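Local coordinates for ethylbenzene dehydrogenase alpha-subunit (Aromatoleum aromaticum, PDB 2IVF), which belongs to the molybdopterin oxidoreductase family and holds a molybdenum atom, an iron/sulfur cluster and two large ligands, MGD and MD1, at residues A[89-93]-A[669-673]; A[193-199]-A[658-663]; A[486-491]-A[742-747]. One frame throughout, in Å; residues are numbered along the deposited sequence.

Interaction 1 (A[89-93]-A[669-673]); sequences QGSCK and PFFTF. With SF4 (iron/sulfur cluster), chain K.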
loop_
_atom_site.group_PDB
_atom_site.type_symbol
_atom_site.label_atom_id
_atom_site.label_comp_id
_atom_site.label_asym_id
_atom_site.label_seq_id
_atom_site.Cartn_x
_atom_site.Cartn_y
_atom_site.Cartn_z
ATOM N N GLN A 89 9.406 -9.096 -0.199
ATOM C CA GLN A 89 9.164 -8.640 -1.577
ATOM C C GLN A 89 8.072 -9.487 -2.181
ATOM O O GLN A 89 8.145 -10.693 -2.108
ATOM C CB GLN A 89 10.447 -8.689 -2.396
ATOM C CG GLN A 89 10.652 -7.482 -3.294
ATOM C CD GLN A 89 9.927 -7.612 -4.603
ATOM O OE1 GLN A 89 9.645 -8.722 -5.053
ATOM N NE2 GLN A 89 9.602 -6.465 -5.232
ATOM N N GLY A 90 7.034 -8.881 -2.760
ATOM C CA GLY A 90 5.892 -9.697 -3.151
ATOM C C GLY A 90 6.228 -10.655 -4.283
ATOM O O GLY A 90 5.674 -11.764 -4.359
ATOM N N SER A 91 7.126 -10.224 -5.168
ATOM C CA SER A 91 7.565 -10.990 -6.332
ATOM C C SER A 91 6.373 -11.526 -7.063
ATOM O O SER A 91 6.349 -12.687 -7.506
ATOM C CB SER A 91 8.501 -12.185 -6.010
ATOM O OG SER A 91 9.712 -11.703 -5.554
ATOM N N CYS A 92 5.394 -10.650 -7.196
ATOM C CA CYS A 92 4.145 -10.986 -7.823
ATOM C C CYS A 92 4.255 -10.949 -9.310
ATOM O O CYS A 92 4.637 -9.921 -9.845
ATOM C CB CYS A 92 3.112 -9.956 -7.399
ATOM S SG CYS A 92 3.023 -9.649 -5.659
ATOM N N LYS A 93 3.909 -12.057 -9.975
ATOM C CA LYS A 93 3.955 -12.169 -11.409
ATOM C C LYS A 93 2.669 -11.608 -12.021
ATOM O O LYS A 93 1.562 -12.047 -11.655
ATOM C CB LYS A 93 4.111 -13.615 -11.822
ATOM C CG LYS A 93 4.405 -13.761 -13.347
ATOM C CD LYS A 93 4.861 -15.190 -13.722
ATOM C CE LYS A 93 3.720 -16.202 -13.541
ATOM N NZ LYS A 93 3.918 -17.500 -14.258
ATOM N N PRO A 669 8.906 -16.912 -1.559
ATOM C CA PRO A 669 10.233 -17.409 -1.934
ATOM C C PRO A 669 10.400 -17.851 -3.401
ATOM O O PRO A 669 10.799 -18.994 -3.703
ATOM C CB PRO A 669 10.432 -18.563 -0.972
ATOM C CG PRO A 669 9.031 -19.121 -0.793
ATOM C CD PRO A 669 8.069 -17.986 -0.946
ATOM N N PHE A 670 10.200 -16.892 -4.297
ATOM C CA PHE A 670 10.252 -17.139 -5.742
ATOM C C PHE A 670 10.731 -15.890 -6.404
ATOM O O PHE A 670 10.333 -14.763 -5.998
ATOM C CB PHE A 670 8.867 -17.542 -6.338
ATOM C CG PHE A 670 7.682 -17.009 -5.584
ATOM C CD1 PHE A 670 7.138 -15.766 -5.877
ATOM C CD2 PHE A 670 7.075 -17.776 -4.606
ATOM C CE1 PHE A 670 6.053 -15.276 -5.161
ATOM C CE2 PHE A 670 5.999 -17.312 -3.873
ATOM C CZ PHE A 670 5.450 -16.061 -4.173
ATOM N N PHE A 671 11.595 -16.069 -7.411
ATOM C CA PHE A 671 12.055 -14.955 -8.240
ATOM C C PHE A 671 11.127 -14.798 -9.412
ATOM O O PHE A 671 10.654 -15.789 -9.987
ATOM C CB PHE A 671 13.422 -15.282 -8.823
ATOM C CG PHE A 671 14.537 -15.097 -7.880
ATOM C CD1 PHE A 671 14.825 -16.047 -6.922
ATOM C CD2 PHE A 671 15.309 -13.953 -7.941
ATOM C CE1 PHE A 671 15.891 -15.874 -6.044
ATOM C CE2 PHE A 671 16.377 -13.769 -7.072
ATOM C CZ PHE A 671 16.658 -14.743 -6.126
ATOM N N THR A 672 10.918 -13.564 -9.823
ATOM C CA THR A 672 9.940 -13.288 -10.917
ATOM C C THR A 672 10.617 -12.416 -11.943
ATOM O O THR A 672 11.406 -11.502 -11.627
ATOM C CB THR A 672 8.650 -12.656 -10.346
ATOM O OG1 THR A 672 7.994 -13.612 -9.501
ATOM C CG2 THR A 672 7.665 -12.202 -11.431
ATOM N N PHE A 673 10.348 -12.764 -13.192
ATOM C CA PHE A 673 10.866 -12.082 -14.365
ATOM C C PHE A 673 10.096 -10.815 -14.706
ATOM O O PHE A 673 8.862 -10.765 -14.644
ATOM C CB PHE A 673 10.806 -13.044 -15.547
ATOM C CG PHE A 673 11.239 -12.455 -16.849
ATOM C CD1 PHE A 673 12.513 -11.954 -17.004
ATOM C CD2 PHE A 673 10.390 -12.429 -17.921
ATOM C CE1 PHE A 673 12.943 -11.413 -18.258
ATOM C CE2 PHE A 673 10.799 -11.928 -19.161
ATOM C CZ PHE A 673 12.083 -11.418 -19.325
HETATM FE FE1 SF4 K . 2.601 -4.996 -4.899
HETATM FE FE2 SF4 K . 3.500 -7.483 -5.517
HETATM FE FE3 SF4 K . 4.236 -5.417 -7.029
HETATM FE FE4 SF4 K . 5.211 -5.653 -4.475
HETATM S S1 SF4 K . 5.692 -7.009 -6.221
HETATM S S2 SF4 K . 4.365 -3.721 -5.521
HETATM S S3 SF4 K . 3.396 -6.607 -3.463
HETATM S S4 SF4 K . 2.089 -6.218 -6.803
#
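The carbonyl oxygen of S91 is met by two side chains of the strand beginning at F670. The hydroxyl of T672 donates to it, with OG1 2.7 Å from S91 O; the donor stands well above the carbonyl plane, 49° out of it. F670 brings the edge of its ring to the same oxygen, its CE1 lying 3.5 Å from S91 O. The S91 side chain also points at the strand, CB and OG both lying 3.2 Å from F670 O. S91 OG lies within reach of both Q89 OE1 and T662 OG1, and its one proton cannot serve both. S91 N makes a further, weak bond of 2.9 Å to Q89 OE1, which helps tie the loop to itself.

With OG1 beside the backbone N (chi1 -65°) and turned to S91 O, T672 leaves CG2 to rest 3.7 Å from K93 CA. The two side chains cross at about a right angle, and the lysine runs on to bond E765 O and Q111 OE1 through NZ while W79 makes a cation-pi contact with it.

Facing away from the strand, C92 binds the iron/sulfur cluster, its SG 2.2 Å from FE2. A side chain at G90 would run into the cluster; without one, G90 CA sits 4.0 Å from S3 of SF4. C86 and C127 also line the cluster pocket. The side of the loop turned away from the cluster is fastened to a sheet. Strand 670-676 is the middle member of that antiparallel sheet, flanked by strands 659-661 and 767-769, while F671 and F673 reach helix 736-749 from it.

Interaction 2 (A[193-199]-A[658-663]); sequences VHAGSIA and KHEMTT. With MD1 (phosphoric acid 4-(2-amino-4-oxo-3,4,5,6,-tetrahydro-pteridin-6-yl)-2-hydroxy-3,4-dimercapto-but-3-en-yl ester guanylate ester), chain N.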
loop_
_atom_site.group_PDB
_atom_site.type_symbol
_atom_site.label_atom_id
_atom_site.label_comp_id
_atom_site.label_asym_id
_atom_site.label_seq_id
_atom_site.Cartn_x
_atom_site.Cartn_y
_atom_site.Cartn_z
ATOM N N VAL A 193 17.020 -1.078 -3.489
ATOM C CA VAL A 193 16.977 -1.947 -4.637
ATOM C C VAL A 193 15.763 -1.602 -5.505
ATOM O O VAL A 193 15.460 -2.316 -6.460
ATOM C CB VAL A 193 17.014 -3.440 -4.202
ATOM C CG1 VAL A 193 17.222 -4.393 -5.407
ATOM C CG2 VAL A 193 18.123 -3.626 -3.166
ATOM N N HIS A 194 15.095 -0.494 -5.209
ATOM C CA HIS A 194 13.812 -0.230 -5.858
ATOM C C HIS A 194 13.954 -0.125 -7.362
ATOM O O HIS A 194 13.007 -0.393 -8.084
ATOM C CB HIS A 194 13.197 1.072 -5.404
ATOM C CG HIS A 194 13.221 1.270 -3.934
ATOM N ND1 HIS A 194 12.618 0.395 -3.057
ATOM C CD2 HIS A 194 13.770 2.248 -3.184
ATOM C CE1 HIS A 194 12.808 0.827 -1.821
ATOM N NE2 HIS A 194 13.489 1.963 -1.871
ATOM N N ALA A 195 15.099 0.384 -7.811
ATOM C CA ALA A 195 15.370 0.633 -9.229
ATOM C C ALA A 195 15.666 -0.682 -9.913
ATOM O O ALA A 195 15.781 -0.724 -11.128
ATOM C CB ALA A 195 16.575 1.570 -9.378
ATOM N N GLY A 196 15.855 -1.730 -9.109
ATOM C CA GLY A 196 16.174 -3.052 -9.619
ATOM C C GLY A 196 17.494 -3.566 -9.070
ATOM O O GLY A 196 18.383 -2.799 -8.761
ATOM N N SER A 197 17.565 -4.880 -8.939
ATOM C CA SER A 197 18.780 -5.591 -8.537
ATOM C C SER A 197 19.944 -5.216 -9.422
ATOM O O SER A 197 21.071 -5.109 -8.934
ATOM C CB SER A 197 18.535 -7.120 -8.556
ATOM O OG SER A 197 18.210 -7.564 -9.841
ATOM N N ILE A 198 19.676 -4.977 -10.707
ATOM C CA ILE A 198 20.717 -4.662 -11.653
ATOM C C ILE A 198 21.163 -3.222 -11.424
ATOM O O ILE A 198 22.331 -2.942 -11.412
ATOM C CB ILE A 198 20.241 -4.863 -13.109
ATOM C CG1 ILE A 198 19.835 -6.327 -13.391
ATOM C CG2 ILE A 198 21.316 -4.415 -14.119
ATOM C CD1 ILE A 198 19.025 -6.516 -14.676
ATOM N N ALA A 199 20.216 -2.326 -11.180
ATOM C CA ALA A 199 20.562 -0.946 -10.795
ATOM C C ALA A 199 21.349 -0.898 -9.482
ATOM O O ALA A 199 22.283 -0.145 -9.353
ATOM C CB ALA A 199 19.280 -0.139 -10.663
ATOM N N LYS A 658 12.307 -2.256 -18.652
ATOM C CA LYS A 658 13.663 -2.786 -18.613
ATOM C C LYS A 658 13.637 -4.188 -18.047
ATOM O O LYS A 658 12.838 -4.524 -17.165
ATOM C CB LYS A 658 14.557 -1.908 -17.759
ATOM C CG LYS A 658 14.166 -1.857 -16.298
ATOM C CD LYS A 658 14.871 -0.646 -15.595
ATOM C CE LYS A 658 14.332 -0.587 -14.183
ATOM N NZ LYS A 658 14.741 0.655 -13.460
ATOM N N HIS A 659 14.501 -5.048 -18.568
ATOM C CA HIS A 659 14.539 -6.437 -18.056
ATOM C C HIS A 659 15.056 -6.407 -16.621
ATOM O O HIS A 659 15.996 -5.646 -16.293
ATOM C CB HIS A 659 15.456 -7.296 -18.869
ATOM C CG HIS A 659 15.123 -7.335 -20.319
ATOM N ND1 HIS A 659 15.583 -6.387 -21.209
ATOM C CD2 HIS A 659 14.395 -8.216 -21.042
ATOM C CE1 HIS A 659 15.137 -6.673 -22.418
ATOM N NE2 HIS A 659 14.429 -7.789 -22.351
ATOM N N GLU A 660 14.417 -7.205 -15.766
ATOM C CA GLU A 660 14.827 -7.319 -14.370
ATOM C C GLU A 660 14.337 -8.608 -13.765
ATOM O O GLU A 660 13.649 -9.403 -14.400
ATOM C CB GLU A 660 14.266 -6.122 -13.566
ATOM C CG GLU A 660 15.249 -4.998 -13.305
ATOM C CD GLU A 660 16.330 -5.399 -12.314
ATOM O OE1 GLU A 660 16.252 -6.528 -11.783
ATOM O OE2 GLU A 660 17.251 -4.597 -12.069
ATOM N N MET A 661 14.724 -8.819 -12.511
ATOM C CA MET A 661 14.227 -9.935 -11.755
ATOM C C MET A 661 13.935 -9.407 -10.375
ATOM O O MET A 661 14.702 -8.580 -9.882
ATOM C CB MET A 661 15.325 -10.946 -11.638
ATOM C CG MET A 661 14.946 -12.233 -11.072
ATOM S SD MET A 661 16.325 -13.364 -11.431
ATOM C CE MET A 661 17.608 -12.569 -10.528
ATOM N N THR A 662 12.859 -9.876 -9.751
ATOM C CA THR A 662 12.552 -9.441 -8.397
ATOM C C THR A 662 13.589 -9.994 -7.397
ATOM O O THR A 662 14.453 -10.773 -7.754
ATOM C CB THR A 662 11.173 -9.875 -8.017
ATOM O OG1 THR A 662 11.088 -11.291 -8.163
ATOM C CG2 THR A 662 10.152 -9.216 -8.933
ATOM N N THR A 663 13.563 -9.483 -6.173
ATOM C CA THR A 663 14.537 -9.851 -5.158
ATOM C C THR A 663 13.779 -10.380 -3.973
ATOM O O THR A 663 13.513 -9.651 -3.013
ATOM C CB THR A 663 15.377 -8.643 -4.711
ATOM O OG1 THR A 663 14.513 -7.607 -4.199
ATOM C CG2 THR A 663 16.167 -8.102 -5.900
HETATM P PB MD1 N . 13.969 5.208 0.174
HETATM O O3B MD1 N . 12.556 5.360 -0.520
HETATM O O1B MD1 N . 14.624 4.017 -0.427
HETATM O O2B MD1 N . 14.668 6.502 0.342
HETATM O O3A MD1 N . 13.541 4.801 1.646
HETATM C C10 MD1 N . 13.355 3.429 2.056
HETATM C C11 MD1 N . 12.782 3.541 3.460
HETATM O O11 MD1 N . 11.371 3.880 3.233
HETATM C C12 MD1 N . 12.845 2.209 4.159
HETATM S S12 MD1 N . 13.099 0.751 3.303
HETATM C C13 MD1 N . 12.631 2.105 5.510
HETATM S S13 MD1 N . 12.641 0.621 6.314
HETATM C C14 MD1 N . 12.401 3.285 6.376
HETATM N N15 MD1 N . 11.174 3.377 7.091
HETATM C C16 MD1 N . 10.848 4.501 7.804
HETATM C C15 MD1 N . 9.695 4.457 8.567
HETATM O O14 MD1 N . 8.976 3.423 8.615
HETATM N N17 MD1 N . 9.377 5.622 9.186
HETATM C C17 MD1 N . 10.201 6.746 9.114
HETATM N N16 MD1 N . 9.802 7.819 9.782
HETATM N N18 MD1 N . 11.339 6.735 8.401
HETATM C C20 MD1 N . 11.665 5.633 7.761
HETATM N N8 MD1 N . 12.841 5.598 7.081
HETATM C C7 MD1 N . 13.294 4.497 6.275
HETATM P PA MD1 N . 11.934 6.452 -1.526
HETATM O O1A MD1 N . 10.835 5.734 -2.239
HETATM O O2A MD1 N . 11.560 7.641 -0.728
HETATM O "O5'" MD1 N . 13.085 6.846 -2.533
HETATM C "C5'" MD1 N . 13.450 5.859 -3.491
HETATM C "C4'" MD1 N . 13.464 6.459 -4.837
HETATM O "O4'" MD1 N . 13.672 5.346 -5.697
HETATM C "C1'" MD1 N . 13.024 5.714 -6.915
HETATM N N9 MD1 N . 12.742 4.589 -7.817
HETATM C C4 MD1 N . 13.441 4.350 -8.917
HETATM N N3 MD1 N . 14.511 5.010 -9.420
HETATM C C2 MD1 N . 15.085 4.591 -10.548
HETATM N N2 MD1 N . 16.170 5.238 -11.054
HETATM N N1 MD1 N . 14.506 3.532 -11.218
HETATM C C6 MD1 N . 13.421 2.820 -10.766
HETATM O O6 MD1 N . 13.028 1.845 -11.406
HETATM C C5 MD1 N . 12.860 3.239 -9.550
HETATM N N7 MD1 N . 11.825 2.850 -8.813
HETATM C C8 MD1 N . 11.773 3.671 -7.760
HETATM C "C2'" MD1 N . 11.710 6.353 -6.475
HETATM O "O2'" MD1 N . 11.148 7.260 -7.455
HETATM C "C3'" MD1 N . 12.074 7.029 -5.145
HETATM O "O3'" MD1 N . 12.150 8.473 -5.269
HETATM O O HOH W 1 17.449 -2.060 -13.260
HETATM O O HOH W 2 14.921 -6.105 -8.668
#
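E660 reaches from its strand to the start of helix 197-210, and both carboxylate oxygens find donors there. I198 N lies 2.8 Å from E660 OE2 and donates to its syn lone pair, with an angle of 157° at the hydrogen. S197 OG, 2.9 Å from E660 OE1, also donates on the syn side, and the anti lone pair of OE1 takes the N-H of M661, M661 N lying 2.8 Å from E660 OE1. With OG held between the backbone N and the carbonyl carbon (chi1 62°), S197 points its hydroxyl at the glutamate. The S197 N-H goes to a water that in turn donates to M661 O. A second water lies at hydrogen-bonding distance of both A195 O and E660 OE2. G196, at the N-cap, has backbone angles suited to glycine and brings CA 3.1 Å from E660 OE2.

K658 extends its chain to set NZ 2.9 Å from A195 O and donates to MD1 O6, also 2.9 Å from NZ; NZ also forms a salt bridge with E687 and a hydrogen bond to A653 O. H194 NE2 donates in its ring plane to MD1 O1B, 2.8 Å away, while I85 N donates to ND1.

Two donors from the first turn of helix 197-210 and the M661 N-H from its own strand probably stabilise the buried E660 carboxylate as an anion. K658, its charge probably balanced in part by E687, couples the A195 carbonyl to the ligand's O6.

Interaction 3 (A[486-491]-A[742-747]); sequences DNMVYL and EMVDIN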
loop_
_atom_site.group_PDB
_atom_site.type_symbol
_atom_site.label_atom_id
_atom_site.label_comp_id
_atom_site.label_asym_id
_atom_site.label_seq_id
_atom_site.Cartn_x
_atom_site.Cartn_y
_atom_site.Cartn_z
ATOM N N ASP A 486 22.894 -13.127 -3.935
ATOM C CA ASP A 486 24.063 -13.498 -4.737
ATOM C C ASP A 486 24.055 -12.808 -6.104
ATOM O O ASP A 486 25.104 -12.343 -6.603
ATOM C CB ASP A 486 24.137 -15.024 -4.916
ATOM C CG ASP A 486 24.364 -15.758 -3.602
ATOM O OD1 ASP A 486 23.731 -15.370 -2.607
ATOM O OD2 ASP A 486 25.145 -16.719 -3.550
ATOM N N ASN A 487 22.863 -12.724 -6.691
ATOM C CA ASN A 487 22.723 -12.154 -8.043
ATOM C C ASN A 487 23.228 -10.716 -8.094
ATOM O O ASN A 487 23.865 -10.324 -9.054
ATOM C CB ASN A 487 21.285 -12.260 -8.581
ATOM C CG ASN A 487 20.260 -11.614 -7.684
ATOM O OD1 ASN A 487 20.234 -11.861 -6.487
ATOM N ND2 ASN A 487 19.423 -10.755 -8.251
ATOM N N MET A 488 22.994 -9.972 -7.018
ATOM C CA MET A 488 23.463 -8.603 -6.913
ATOM C C MET A 488 24.908 -8.518 -6.476
ATOM O O MET A 488 25.706 -7.768 -7.093
ATOM C CB MET A 488 22.584 -7.839 -5.944
ATOM C CG MET A 488 21.263 -7.560 -6.518
ATOM S SD MET A 488 20.232 -6.723 -5.332
ATOM C CE MET A 488 19.403 -8.086 -4.519
ATOM N N VAL A 489 25.307 -9.271 -5.448
ATOM C CA VAL A 489 26.681 -9.052 -4.955
ATOM C C VAL A 489 27.741 -9.610 -5.881
ATOM O O VAL A 489 28.774 -8.999 -6.009
ATOM C CB VAL A 489 26.915 -9.469 -3.486
ATOM C CG1 VAL A 489 25.765 -8.956 -2.590
ATOM C CG2 VAL A 489 27.057 -10.948 -3.385
ATOM N N TYR A 490 27.526 -10.735 -6.554
ATOM C CA TYR A 490 28.526 -11.196 -7.552
ATOM C C TYR A 490 28.575 -10.287 -8.780
ATOM O O TYR A 490 29.666 -9.986 -9.322
ATOM C CB TYR A 490 28.283 -12.640 -7.996
ATOM C CG TYR A 490 28.618 -13.671 -6.959
ATOM C CD1 TYR A 490 29.899 -14.194 -6.864
ATOM C CD2 TYR A 490 27.657 -14.143 -6.089
ATOM C CE1 TYR A 490 30.207 -15.151 -5.906
ATOM C CE2 TYR A 490 27.953 -15.066 -5.128
ATOM C CZ TYR A 490 29.206 -15.580 -5.044
ATOM O OH TYR A 490 29.522 -16.515 -4.086
ATOM N N LEU A 491 27.413 -9.843 -9.233
ATOM C CA LEU A 491 27.373 -8.859 -10.304
ATOM C C LEU A 491 28.159 -7.616 -9.894
ATOM O O LEU A 491 28.847 -7.016 -10.705
ATOM C CB LEU A 491 25.947 -8.497 -10.645
ATOM C CG LEU A 491 25.778 -7.524 -11.795
ATOM C CD1 LEU A 491 26.299 -8.129 -13.062
ATOM C CD2 LEU A 491 24.291 -7.150 -11.936
ATOM N N GLU A 742 23.355 -12.731 -16.773
ATOM C CA GLU A 742 24.434 -13.017 -15.832
ATOM C C GLU A 742 23.893 -13.364 -14.429
ATOM O O GLU A 742 24.419 -14.276 -13.767
ATOM C CB GLU A 742 25.389 -11.833 -15.735
ATOM C CG GLU A 742 26.550 -12.060 -14.808
ATOM C CD GLU A 742 27.432 -13.197 -15.198
ATOM O OE1 GLU A 742 27.442 -13.599 -16.380
ATOM O OE2 GLU A 742 28.132 -13.709 -14.299
ATOM N N MET A 743 22.870 -12.656 -13.992
ATOM C CA MET A 743 22.250 -12.972 -12.701
ATOM C C MET A 743 21.635 -14.350 -12.724
ATOM O O MET A 743 21.655 -15.032 -11.725
ATOM C CB MET A 743 21.190 -11.980 -12.336
ATOM C CG MET A 743 21.729 -10.649 -11.934
ATOM S SD MET A 743 20.400 -9.638 -11.367
ATOM C CE MET A 743 21.400 -8.351 -10.614
ATOM N N VAL A 744 21.088 -14.768 -13.872
ATOM C CA VAL A 744 20.526 -16.117 -13.956
ATOM C C VAL A 744 21.665 -17.127 -13.807
ATOM O O VAL A 744 21.535 -18.104 -13.089
ATOM C CB VAL A 744 19.731 -16.343 -15.241
ATOM C CG1 VAL A 744 19.445 -17.842 -15.435
ATOM C CG2 VAL A 744 18.427 -15.518 -15.197
ATOM N N ASP A 745 22.789 -16.878 -14.460
ATOM C CA ASP A 745 23.973 -17.759 -14.355
ATOM C C ASP A 745 24.509 -17.820 -12.931
ATOM O O ASP A 745 24.940 -18.862 -12.465
ATOM C CB ASP A 745 25.090 -17.275 -15.260
ATOM C CG ASP A 745 24.970 -17.803 -16.687
ATOM O OD1 ASP A 745 23.990 -18.541 -16.991
ATOM O OD2 ASP A 745 25.888 -17.495 -17.469
ATOM N N ILE A 746 24.516 -16.680 -12.271
ATOM C CA ILE A 746 24.928 -16.594 -10.873
ATOM C C ILE A 746 23.983 -17.459 -10.028
ATOM O O ILE A 746 24.449 -18.292 -9.285
ATOM C CB ILE A 746 24.923 -15.142 -10.348
ATOM C CG1 ILE A 746 26.039 -14.310 -10.998
ATOM C CG2 ILE A 746 24.975 -15.144 -8.785
ATOM C CD1 ILE A 746 25.853 -12.793 -10.807
ATOM N N ASN A 747 22.658 -17.311 -10.199
ATOM C CA ASN A 747 21.701 -18.121 -9.453
ATOM C C ASN A 747 21.871 -19.613 -9.708
ATOM O O ASN A 747 21.689 -20.449 -8.798
ATOM C CB ASN A 747 20.237 -17.688 -9.761
ATOM C CG ASN A 747 19.802 -16.437 -8.994
ATOM O OD1 ASN A 747 18.707 -15.924 -9.214
ATOM N ND2 ASN A 747 20.640 -15.938 -8.122
HETATM O O HOH W 3 20.474 -14.721 -5.758
#
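I746 acts as a knob into a hole on the neighbouring helix, set among D486, N487, Y490 and L491. This single knob-into-hole contact joins helices 486-493 and 736-749, whose segments here cross at 111°, between perpendicular and antiparallel, with their axes 8.7 Å apart at closest approach. The two branches of the isoleucine divide the hole. I746 CG2 settles over the first turn, 3.6 Å from D486 O, and also meets the Y490 ring obliquely. I746 CD1 reaches one turn on, 3.7 Å from Y490 CB and close to N487 O. The polar ends nearby turn elsewhere: D486 OD2 and Y490 OH both bond T775 OG1.

The second main side chain is M743, which lies across N487. With CG anti to the carbonyl carbon (chi1 -72°) and the rest of its chain extended, it passes beside the asparagine and carries its methyl on toward L491. There M743 CE meets L491 CD2 at 3.4 Å, tighter than usual for two carbons, and the two side chains cross at about a right angle. M743 CE also stands 3.5 Å from N487 O, and M488 touches this methyl more loosely. On the way, the sulfur accepts a weak hydrogen bond from the asparagine amide: N487 ND2 lies 3.5 Å from M743 SD.

The residues that meet across the two helices are buried, and helix 197-210 and strand 659-661 border the same junction through S197, I198 and M661. At the start of helix 486-493, one water is shared between the two helices, accepting from N747 ND2 at 2.7 Å and from the N487 backbone N at 3.3 Å.

The three contacts touch one another and lie on the same side of the chain's centre. Interactions 1 and 2 have centres about 11 Å apart and share a sheet, strands 659-661 and 670-676 being neighbours in it; T662 OG1 probably bonds T672 N at 2.8 Å. Interaction 1 touches the iron/sulfur cluster and interaction 2 touches MD1. Interaction 3, whose centre is about 12 Å from that of interaction 2, backs the latter with helices: M743 CE lies 3.4 Å from S197 OG, and M488 CG 3.4 Å from S197 CB. It stands farther from the ligands, the M488 side chain being about 13 Å from both MD1 and MGD, and meets interaction 1 where F671 packs on N747.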